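PDB 2A9F: putative malic enzyme ((S)-malate:NAD+ oxidoreductase (decarboxylating)) from Streptococcus pyogenes, which probably catalyses the NAD-dependent oxidative decarboxylation of (S)-malate, with the help of a divalent metal ion such as magnesium or manganese. Local coordinates for residues I30-K33 with H34-S37; T56-Y59 with D60-K64; D116-E119 with I120-V124. One frame throughout, in Å; residues are numbered along the deposited sequence.

Contact 1 (I30-K33 with H34-S37)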
ATOM      1  N   ILE A  30      10.859  18.677  -1.113  1.00 57.30           N
ATOM      2  CA  ILE A  30      11.184  18.145   0.214  1.00 58.49           C
ATOM      3  C   ILE A  30      12.658  18.125   0.603  1.00 59.65           C
ATOM      4  O   ILE A  30      13.046  17.336   1.459  1.00 60.69           O
ATOM      5  CB  ILE A  30      10.685  16.684   0.386  1.00 58.64           C
ATOM      6  CG1 ILE A  30      11.015  15.886  -0.871  1.00 59.45           C
ATOM      7  CG2 ILE A  30       9.201  16.640   0.723  1.00 58.39           C
ATOM      8  CD1 ILE A  30      10.566  14.479  -0.782  1.00 57.51           C
ATOM      9  N   LYS A  31      13.478  18.981   0.004  1.00 60.94           N
ATOM     10  CA  LYS A  31      14.907  18.984   0.328  1.00 62.13           C
ATOM     11  C   LYS A  31      15.317  19.915   1.484  1.00 60.19           C
ATOM     12  O   LYS A  31      16.452  19.838   1.958  1.00 59.79           O
ATOM     13  CB  LYS A  31      15.738  19.368  -0.907  1.00 64.60           C
ATOM     14  CG  LYS A  31      15.147  18.965  -2.261  1.00 64.45           C
ATOM     15  CD  LYS A  31      15.894  19.675  -3.402  1.00 65.42           C
ATOM     16  CE  LYS A  31      15.148  19.594  -4.741  1.00 66.50           C
ATOM     17  NZ  LYS A  31      15.897  20.263  -5.859  1.00 68.55           N
ATOM     18  N   THR A  32      14.407  20.774   1.948  1.00 57.92           N
ATOM     19  CA  THR A  32      14.750  21.727   3.002  1.00 54.60           C
ATOM     20  C   THR A  32      13.830  21.846   4.208  1.00 55.29           C
ATOM     21  O   THR A  32      12.666  21.460   4.171  1.00 54.97           O
ATOM     22  CB  THR A  32      14.840  23.153   2.450  1.00 54.50           C
ATOM     23  OG1 THR A  32      13.515  23.646   2.199  1.00 53.10           O
ATOM     24  CG2 THR A  32      15.663  23.189   1.165  1.00 49.36           C
ATOM     25  N   LYS A  33      14.376  22.430   5.270  1.00 55.62           N
ATOM     26  CA  LYS A  33      13.641  22.674   6.501  1.00 56.64           C
ATOM     27  C   LYS A  33      12.356  23.450   6.153  1.00 56.28           C
ATOM     28  O   LYS A  33      11.314  23.284   6.798  1.00 54.02           O
ATOM     29  CB  LYS A  33      14.501  23.509   7.457  1.00 58.03           C
ATOM     30  CG  LYS A  33      13.969  23.615   8.884  1.00 61.31           C
ATOM     31  CD  LYS A  33      14.386  22.415   9.736  1.00 63.71           C
ATOM     32  CE  LYS A  33      15.826  22.556  10.264  1.00 64.10           C
ATOM     33  NZ  LYS A  33      16.855  22.739   9.189  1.00 63.36           N
ATOM     34  N   HIS A  34      12.433  24.310   5.138  1.00 55.39           N
ATOM     35  CA  HIS A  34      11.263  25.084   4.738  1.00 54.13           C
ATOM     36  C   HIS A  34      10.307  24.147   4.014  1.00 52.92           C
ATOM     37  O   HIS A  34       9.092  24.238   4.168  1.00 51.09           O
ATOM     38  CB  HIS A  34      11.662  26.250   3.815  1.00 54.95           C
ATOM     39  CG  HIS A  34      10.522  27.157   3.457  1.00 56.49           C
ATOM     40  ND1 HIS A  34      10.163  27.425   2.153  1.00 57.10           N
ATOM     41  CD2 HIS A  34       9.662  27.859   4.236  1.00 56.96           C
ATOM     42  CE1 HIS A  34       9.133  28.253   2.143  1.00 58.15           C
ATOM     43  NE2 HIS A  34       8.811  28.532   3.394  1.00 57.16           N
ATOM     44  N   ASP A  35      10.863  23.237   3.228  1.00 51.03           N
ATOM     45  CA  ASP A  35      10.030  22.301   2.515  1.00 50.55           C
ATOM     46  C   ASP A  35       9.330  21.339   3.484  1.00 50.78           C
ATOM     47  O   ASP A  35       8.148  21.043   3.322  1.00 53.60           O
ATOM     48  CB  ASP A  35      10.870  21.526   1.500  1.00 52.12           C
ATOM     49  CG  ASP A  35      11.295  22.384   0.302  1.00 52.10           C
ATOM     50  OD1 ASP A  35      12.227  21.972  -0.433  1.00 47.89           O
ATOM     51  OD2 ASP A  35      10.690  23.461   0.084  1.00 52.73           O
ATOM     52  N   LEU A  36      10.032  20.878   4.510  1.00 49.02           N
ATOM     53  CA  LEU A  36       9.441  19.931   5.445  1.00 48.60           C
ATOM     54  C   LEU A  36       8.399  20.555   6.353  1.00 50.77           C
ATOM     55  O   LEU A  36       7.581  19.843   6.950  1.00 50.12           O
ATOM     56  CB  LEU A  36      10.522  19.284   6.307  1.00 49.47           C
ATOM     57  CG  LEU A  36      11.769  18.719   5.624  1.00 49.13           C
ATOM     58  CD1 LEU A  36      12.804  18.425   6.693  1.00 51.81           C
ATOM     59  CD2 LEU A  36      11.446  17.473   4.815  1.00 49.76           C
ATOM     60  N   SER A  37       8.428  21.878   6.479  1.00 51.14           N
ATOM     61  CA  SER A  37       7.460  22.550   7.339  1.00 52.45           C
ATOM     62  C   SER A  37       6.137  22.693   6.607  1.00 53.94           C
ATOM     63  O   SER A  37       5.118  23.052   7.190  1.00 54.17           O
ATOM     64  CB  SER A  37       7.982  23.921   7.779  1.00 52.64           C
ATOM     65  OG  SER A  37       8.409  24.706   6.680  1.00 53.82           O
TER
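Thr32 OG1 receives two backbone N-H groups from the first turn of helix 33-39: Asp35 N at 2.9 Å, in a fairly straight bond, and His34 N, weakly and at a poorer angle. The hydroxyl is placed for this by a chi1 of 74°, which sets OG1 between the threonine's own N and carbonyl carbon. The carboxylate of Asp35 crosses the Thr32 side chain; its OD1 weakly accepts Thr32 N at 3.4 Å, completing a capping box, and also weakly accepts Lys31 N at 3.3 Å. Thr32 O then accepts Leu36 N at 2.7 Å, the donor lying nearly in line with the carbonyl bond. Beyond it Leu36 CD2 reaches Ile30 O at 3.7 Å, and Leu36 also packs on Leu98 of the second subunit, while Ile30 meets Ala101 there. The next residue, Ser37, turns its OG back to His34 O within the helix, at 2.6 Å and from above the carbonyl plane. With early amide groups answered by side chains, the helix leading to Tyr40, the predicted proton donor, has a defined start, and the negative carboxylate probably interacts favourably with the helix dipole.

Contact 2 (T56-Y59 with D60-K64)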
ATOM      1  N   THR A  56     -14.767  14.246   2.616  1.00 56.80           N
ATOM      2  CA  THR A  56     -14.835  14.192   1.159  1.00 55.40           C
ATOM      3  C   THR A  56     -13.547  14.797   0.627  1.00 53.29           C
ATOM      4  O   THR A  56     -13.070  14.460  -0.459  1.00 53.68           O
ATOM      5  CB  THR A  56     -15.997  15.046   0.588  1.00 56.87           C
ATOM      6  OG1 THR A  56     -17.247  14.628   1.152  1.00 57.46           O
ATOM      7  CG2 THR A  56     -16.058  14.892  -0.927  1.00 58.01           C
ATOM      8  N   LEU A  57     -12.995  15.714   1.404  1.00 51.58           N
ATOM      9  CA  LEU A  57     -11.775  16.377   1.016  1.00 51.49           C
ATOM     10  C   LEU A  57     -10.640  15.372   0.800  1.00 51.65           C
ATOM     11  O   LEU A  57      -9.624  15.701   0.178  1.00 53.08           O
ATOM     12  CB  LEU A  57     -11.394  17.411   2.069  1.00 51.32           C
ATOM     13  CG  LEU A  57     -12.404  18.539   2.286  1.00 52.97           C
ATOM     14  CD1 LEU A  57     -11.779  19.608   3.164  1.00 51.33           C
ATOM     15  CD2 LEU A  57     -12.812  19.136   0.948  1.00 52.87           C
ATOM     16  N   ALA A  58     -10.816  14.146   1.294  1.00 49.69           N
ATOM     17  CA  ALA A  58      -9.793  13.128   1.119  1.00 48.61           C
ATOM     18  C   ALA A  58      -9.438  12.975  -0.352  1.00 48.29           C
ATOM     19  O   ALA A  58      -8.286  12.709  -0.678  1.00 49.08           O
ATOM     20  CB  ALA A  58     -10.253  11.786   1.687  1.00 48.18           C
ATOM     21  N   TYR A  59     -10.417  13.165  -1.238  1.00 47.98           N
ATOM     22  CA  TYR A  59     -10.186  13.030  -2.677  1.00 47.58           C
ATOM     23  C   TYR A  59      -9.424  14.178  -3.307  1.00 48.93           C
ATOM     24  O   TYR A  59      -8.882  14.035  -4.392  1.00 50.37           O
ATOM     25  CB  TYR A  59     -11.506  12.846  -3.431  1.00 47.90           C
ATOM     26  CG  TYR A  59     -11.949  11.400  -3.563  1.00 49.29           C
ATOM     27  CD1 TYR A  59     -12.953  10.868  -2.743  1.00 48.15           C
ATOM     28  CD2 TYR A  59     -11.343  10.555  -4.490  1.00 48.70           C
ATOM     29  CE1 TYR A  59     -13.338   9.532  -2.850  1.00 47.46           C
ATOM     30  CE2 TYR A  59     -11.712   9.237  -4.601  1.00 49.08           C
ATOM     31  CZ  TYR A  59     -12.712   8.726  -3.779  1.00 49.61           C
ATOM     32  OH  TYR A  59     -13.055   7.404  -3.902  1.00 46.98           O
ATOM     33  N   ASP A  60      -9.374  15.319  -2.637  1.00 50.89           N
ATOM     34  CA  ASP A  60      -8.672  16.476  -3.180  1.00 50.35           C
ATOM     35  C   ASP A  60      -7.289  16.672  -2.579  1.00 48.92           C
ATOM     36  O   ASP A  60      -6.375  17.129  -3.257  1.00 48.63           O
ATOM     37  CB  ASP A  60      -9.467  17.757  -2.913  1.00 52.12           C
ATOM     38  CG  ASP A  60     -10.912  17.638  -3.305  1.00 54.20           C
ATOM     39  OD1 ASP A  60     -11.399  18.536  -4.020  1.00 56.01           O
ATOM     40  OD2 ASP A  60     -11.561  16.660  -2.885  1.00 54.65           O
ATOM     41  N   LEU A  61      -7.145  16.314  -1.309  1.00 48.86           N
ATOM     42  CA  LEU A  61      -5.898  16.523  -0.583  1.00 47.67           C
ATOM     43  C   LEU A  61      -4.991  15.319  -0.301  1.00 47.79           C
ATOM     44  O   LEU A  61      -3.925  15.481   0.279  1.00 50.15           O
ATOM     45  CB  LEU A  61      -6.227  17.252   0.733  1.00 44.60           C
ATOM     46  CG  LEU A  61      -7.171  18.468   0.590  1.00 39.57           C
ATOM     47  CD1 LEU A  61      -7.612  18.957   1.957  1.00 37.64           C
ATOM     48  CD2 LEU A  61      -6.494  19.584  -0.172  1.00 34.70           C
ATOM     49  N   THR A  62      -5.388  14.117  -0.701  1.00 47.35           N
ATOM     50  CA  THR A  62      -4.544  12.944  -0.447  1.00 43.99           C
ATOM     51  C   THR A  62      -4.371  12.142  -1.719  1.00 42.65           C
ATOM     52  O   THR A  62      -5.021  12.424  -2.723  1.00 42.37           O
ATOM     53  CB  THR A  62      -5.148  12.024   0.630  1.00 44.00           C
ATOM     54  OG1 THR A  62      -6.179  11.219   0.054  1.00 38.87           O
ATOM     55  CG2 THR A  62      -5.730  12.847   1.770  1.00 43.17           C
ATOM     56  N   THR A  63      -3.499  11.144  -1.686  1.00 41.15           N
ATOM     57  CA  THR A  63      -3.285  10.341  -2.875  1.00 39.74           C
ATOM     58  C   THR A  63      -4.424   9.386  -3.158  1.00 35.27           C
ATOM     59  O   THR A  63      -4.399   8.681  -4.145  1.00 35.95           O
ATOM     60  CB  THR A  63      -1.962   9.559  -2.828  1.00 41.15           C
ATOM     61  OG1 THR A  63      -1.896   8.769  -1.635  1.00 42.68           O
ATOM     62  CG2 THR A  63      -0.801  10.513  -2.892  1.00 40.42           C
ATOM     63  N   LYS A  64      -5.428   9.373  -2.300  1.00 34.20           N
ATOM     64  CA  LYS A  64      -6.586   8.516  -2.521  1.00 37.61           C
ATOM     65  C   LYS A  64      -7.200   8.879  -3.884  1.00 39.84           C
ATOM     66  O   LYS A  64      -7.880   8.072  -4.526  1.00 40.49           O
ATOM     67  CB  LYS A  64      -7.628   8.742  -1.413  1.00 36.37           C
ATOM     68  CG  LYS A  64      -8.881   7.882  -1.524  1.00 36.18           C
ATOM     69  CD  LYS A  64      -9.931   8.324  -0.517  1.00 37.19           C
ATOM     70  CE  LYS A  64     -11.155   7.413  -0.535  1.00 38.46           C
ATOM     71  NZ  LYS A  64     -10.836   6.023  -0.073  1.00 36.52           N
TER
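Lys64 reaches back past Ala58 to the ring of Tyr59. Its CB stands 4.1 Å from Ala58 O; CG follows anti to the backbone N (chi1 -179°), and the extended chain carries CD to the methyl CB of Ala58. The same CD lies over the centre of the Tyr59 ring, 4.2 Å above its plane, and CE meets CE1 of Tyr59 at 3.8 Å. Only at chi4 does the chain bend, and NZ ends in hydrogen bonds to Phe131 O and Pro129 O of the same chain. Thr62, the first residue to leave the helical backbone conformation, ends helix 58-61. Its OG1 donates to Ala58 O at 2.7 Å and accepts from Lys64 N at 3.1 Å, the latter an ST turn, while Thr62 N adds a weak bond to Ala58 O. The preceding carbonyl, Leu57 O, takes two amides: Leu61 N nearly in line with the carbonyl, and Asp60 N from above its plane. Leu57 and Leu61 also touch helix 45-53. Thr62 OG1 thus ties the last helical turn to the following 3-10 segment, while the buried lysine gives methylenes to the tyrosine face and keeps its ammonium for backbone carbonyls.

Contact 3 (D116-E119 with I120-V124)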
ATOM      1  N   ASP A 116      -8.216 -17.154   4.046  1.00 56.47           N
ATOM      2  CA  ASP A 116      -9.509 -17.112   4.706  1.00 58.35           C
ATOM      3  C   ASP A 116     -10.338 -15.988   4.066  1.00 57.83           C
ATOM      4  O   ASP A 116     -10.036 -14.812   4.250  1.00 58.98           O
ATOM      5  CB  ASP A 116      -9.297 -16.845   6.207  1.00 60.22           C
ATOM      6  CG  ASP A 116     -10.577 -16.970   7.018  1.00 62.94           C
ATOM      7  OD1 ASP A 116     -11.045 -18.117   7.228  1.00 62.60           O
ATOM      8  OD2 ASP A 116     -11.110 -15.915   7.440  1.00 63.92           O
ATOM      9  N   THR A 117     -11.369 -16.354   3.314  1.00 57.52           N
ATOM     10  CA  THR A 117     -12.233 -15.380   2.653  1.00 58.42           C
ATOM     11  C   THR A 117     -12.677 -14.279   3.599  1.00 58.73           C
ATOM     12  O   THR A 117     -12.502 -13.094   3.333  1.00 58.42           O
ATOM     13  CB  THR A 117     -13.511 -16.049   2.089  1.00 59.15           C
ATOM     14  OG1 THR A 117     -13.165 -16.885   0.982  1.00 60.30           O
ATOM     15  CG2 THR A 117     -14.513 -15.007   1.629  1.00 59.96           C
ATOM     16  N   GLU A 118     -13.257 -14.691   4.714  1.00 61.15           N
ATOM     17  CA  GLU A 118     -13.764 -13.763   5.708  1.00 61.15           C
ATOM     18  C   GLU A 118     -12.781 -12.659   6.079  1.00 60.44           C
ATOM     19  O   GLU A 118     -13.134 -11.484   6.053  1.00 61.41           O
ATOM     20  CB  GLU A 118     -14.188 -14.538   6.960  1.00 62.25           C
ATOM     21  CG  GLU A 118     -15.155 -13.787   7.830  1.00 61.72           C
ATOM     22  CD  GLU A 118     -16.225 -13.114   7.007  1.00 63.87           C
ATOM     23  OE1 GLU A 118     -16.896 -13.810   6.211  1.00 63.03           O
ATOM     24  OE2 GLU A 118     -16.385 -11.883   7.148  1.00 65.61           O
ATOM     25  N   GLU A 119     -11.551 -13.021   6.423  1.00 60.33           N
ATOM     26  CA  GLU A 119     -10.593 -11.998   6.808  1.00 59.55           C
ATOM     27  C   GLU A 119      -9.926 -11.265   5.639  1.00 57.61           C
ATOM     28  O   GLU A 119      -9.225 -10.274   5.852  1.00 57.79           O
ATOM     29  CB  GLU A 119      -9.530 -12.573   7.750  1.00 61.32           C
ATOM     30  CG  GLU A 119      -8.615 -13.610   7.156  1.00 65.08           C
ATOM     31  CD  GLU A 119      -7.391 -13.838   8.029  1.00 68.31           C
ATOM     32  OE1 GLU A 119      -6.634 -12.861   8.241  1.00 68.74           O
ATOM     33  OE2 GLU A 119      -7.187 -14.982   8.504  1.00 70.01           O
ATOM     34  N   ILE A 120     -10.125 -11.742   4.412  1.00 54.04           N
ATOM     35  CA  ILE A 120      -9.546 -11.048   3.277  1.00 51.86           C
ATOM     36  C   ILE A 120     -10.440  -9.847   3.005  1.00 52.30           C
ATOM     37  O   ILE A 120      -9.950  -8.722   2.872  1.00 51.21           O
ATOM     38  CB  ILE A 120      -9.479 -11.931   1.989  1.00 50.50           C
ATOM     39  CG1 ILE A 120      -8.362 -12.965   2.121  1.00 48.46           C
ATOM     40  CG2 ILE A 120      -9.204 -11.051   0.756  1.00 48.91           C
ATOM     41  CD1 ILE A 120      -8.194 -13.843   0.906  1.00 48.51           C
ATOM     42  N   ILE A 121     -11.754 -10.086   2.946  1.00 52.42           N
ATOM     43  CA  ILE A 121     -12.692  -9.001   2.667  1.00 52.64           C
ATOM     44  C   ILE A 121     -12.631  -8.009   3.806  1.00 51.30           C
ATOM     45  O   ILE A 121     -12.815  -6.819   3.612  1.00 51.67           O
ATOM     46  CB  ILE A 121     -14.161  -9.517   2.438  1.00 53.22           C
ATOM     47  CG1 ILE A 121     -15.030  -9.288   3.669  1.00 55.74           C
ATOM     48  CG2 ILE A 121     -14.158 -10.989   2.081  1.00 53.15           C
ATOM     49  CD1 ILE A 121     -15.689  -7.909   3.723  1.00 57.57           C
ATOM     50  N   SER A 122     -12.312  -8.500   4.992  1.00 51.56           N
ATOM     51  CA  SER A 122     -12.224  -7.644   6.160  1.00 51.06           C
ATOM     52  C   SER A 122     -10.930  -6.831   6.217  1.00 50.49           C
ATOM     53  O   SER A 122     -10.893  -5.753   6.827  1.00 48.30           O
ATOM     54  CB  SER A 122     -12.380  -8.496   7.414  1.00 52.35           C
ATOM     55  OG  SER A 122     -13.666  -9.096   7.405  1.00 55.08           O
ATOM     56  N   ILE A 123      -9.879  -7.353   5.579  1.00 50.00           N
ATOM     57  CA  ILE A 123      -8.570  -6.677   5.522  1.00 48.95           C
ATOM     58  C   ILE A 123      -8.662  -5.492   4.567  1.00 49.34           C
ATOM     59  O   ILE A 123      -8.265  -4.372   4.895  1.00 49.79           O
ATOM     60  CB  ILE A 123      -7.456  -7.627   5.001  1.00 48.97           C
ATOM     61  CG1 ILE A 123      -6.868  -8.434   6.162  1.00 47.49           C
ATOM     62  CG2 ILE A 123      -6.362  -6.824   4.292  1.00 46.94           C
ATOM     63  CD1 ILE A 123      -6.200  -9.712   5.725  1.00 48.23           C
ATOM     64  N   VAL A 124      -9.185  -5.767   3.379  1.00 47.61           N
ATOM     65  CA  VAL A 124      -9.360  -4.765   2.345  1.00 45.78           C
ATOM     66  C   VAL A 124     -10.328  -3.680   2.790  1.00 46.84           C
ATOM     67  O   VAL A 124     -10.076  -2.497   2.574  1.00 45.10           O
ATOM     68  CB  VAL A 124      -9.885  -5.412   1.060  1.00 44.22           C
ATOM     69  CG1 VAL A 124     -10.417  -4.357   0.113  1.00 39.65           C
ATOM     70  CG2 VAL A 124      -8.772  -6.219   0.416  1.00 44.63           C
TER
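A chi1 of -62° turns Ser122 OG beside its own backbone N, from where it donates to Glu118 O at 2.8 Å; in Asp116 a chi1 of -172° swings the carboxylate over the opening turn of helix 117-127. This helix follows strand 106-111 and precedes strand 133-136, both of the parallel four-stranded sheet of the N-terminal domain. Ser122 N bonds to Glu118 O as well, at 3.3 Å, and amide and hydroxyl approach from opposite faces of the carbonyl plane, so this oxygen is gripped on two sides. At the start of the helix Asp116 is the N-cap: its OD2 accepts Glu119 N at 3.1 Å, on the anti side and somewhat out of the carboxylate plane. Thr117 O is likewise shared, by Ile121 N at 3.1 Å, almost in line with the carbonyl, and by Ile120 N from above the plane. Glu118 turns its carboxylate to Arg150 in a salt bridge with helix 143-154.

Aliphatic contacts accompany these bonds. CG2 of Thr117 meets CG2 of Ile121 at 4.1 Å where the two side chains cross, and Ile121 also rests on Leu151 of helix 143-154. Glu119 and Ile123 run side by side, pointing the same way, with carboxylate OE1 loosely touching methyl CD1 at 4.1 Å. Ile123 packs against Ile123 of the second subunit, whereas Ile120 leans on Arg143, Asp73 and Thr114. The polar groups thus divide the work: Asp116 answers an amide at the helix start, Ser122 adds a second bond to a carbonyl already in the helix ladder, and the isoleucines join the helix to its neighbours.

The three contacts follow one another within the N-terminal malic enzyme domain, each a local contact at or near one helix and none touching another. Contact 1 lies at the surface, on an arm about 42 Å from the centre of the chain to its own centre, whereas contacts 2 and 3 are partly buried. Helix starts are capped in contacts 1 and 3, by a Thr-Asp capping box in contact 1 and by a single aspartate N-cap in contact 3; contact 2 instead uses a threonine where its helix ends. Contact 1 is chiefly polar, while contact 2 adds lysine-tyrosine packing and contact 3 isoleucine packing. All three meet the second subunit, contact 3 through Ile123 alone.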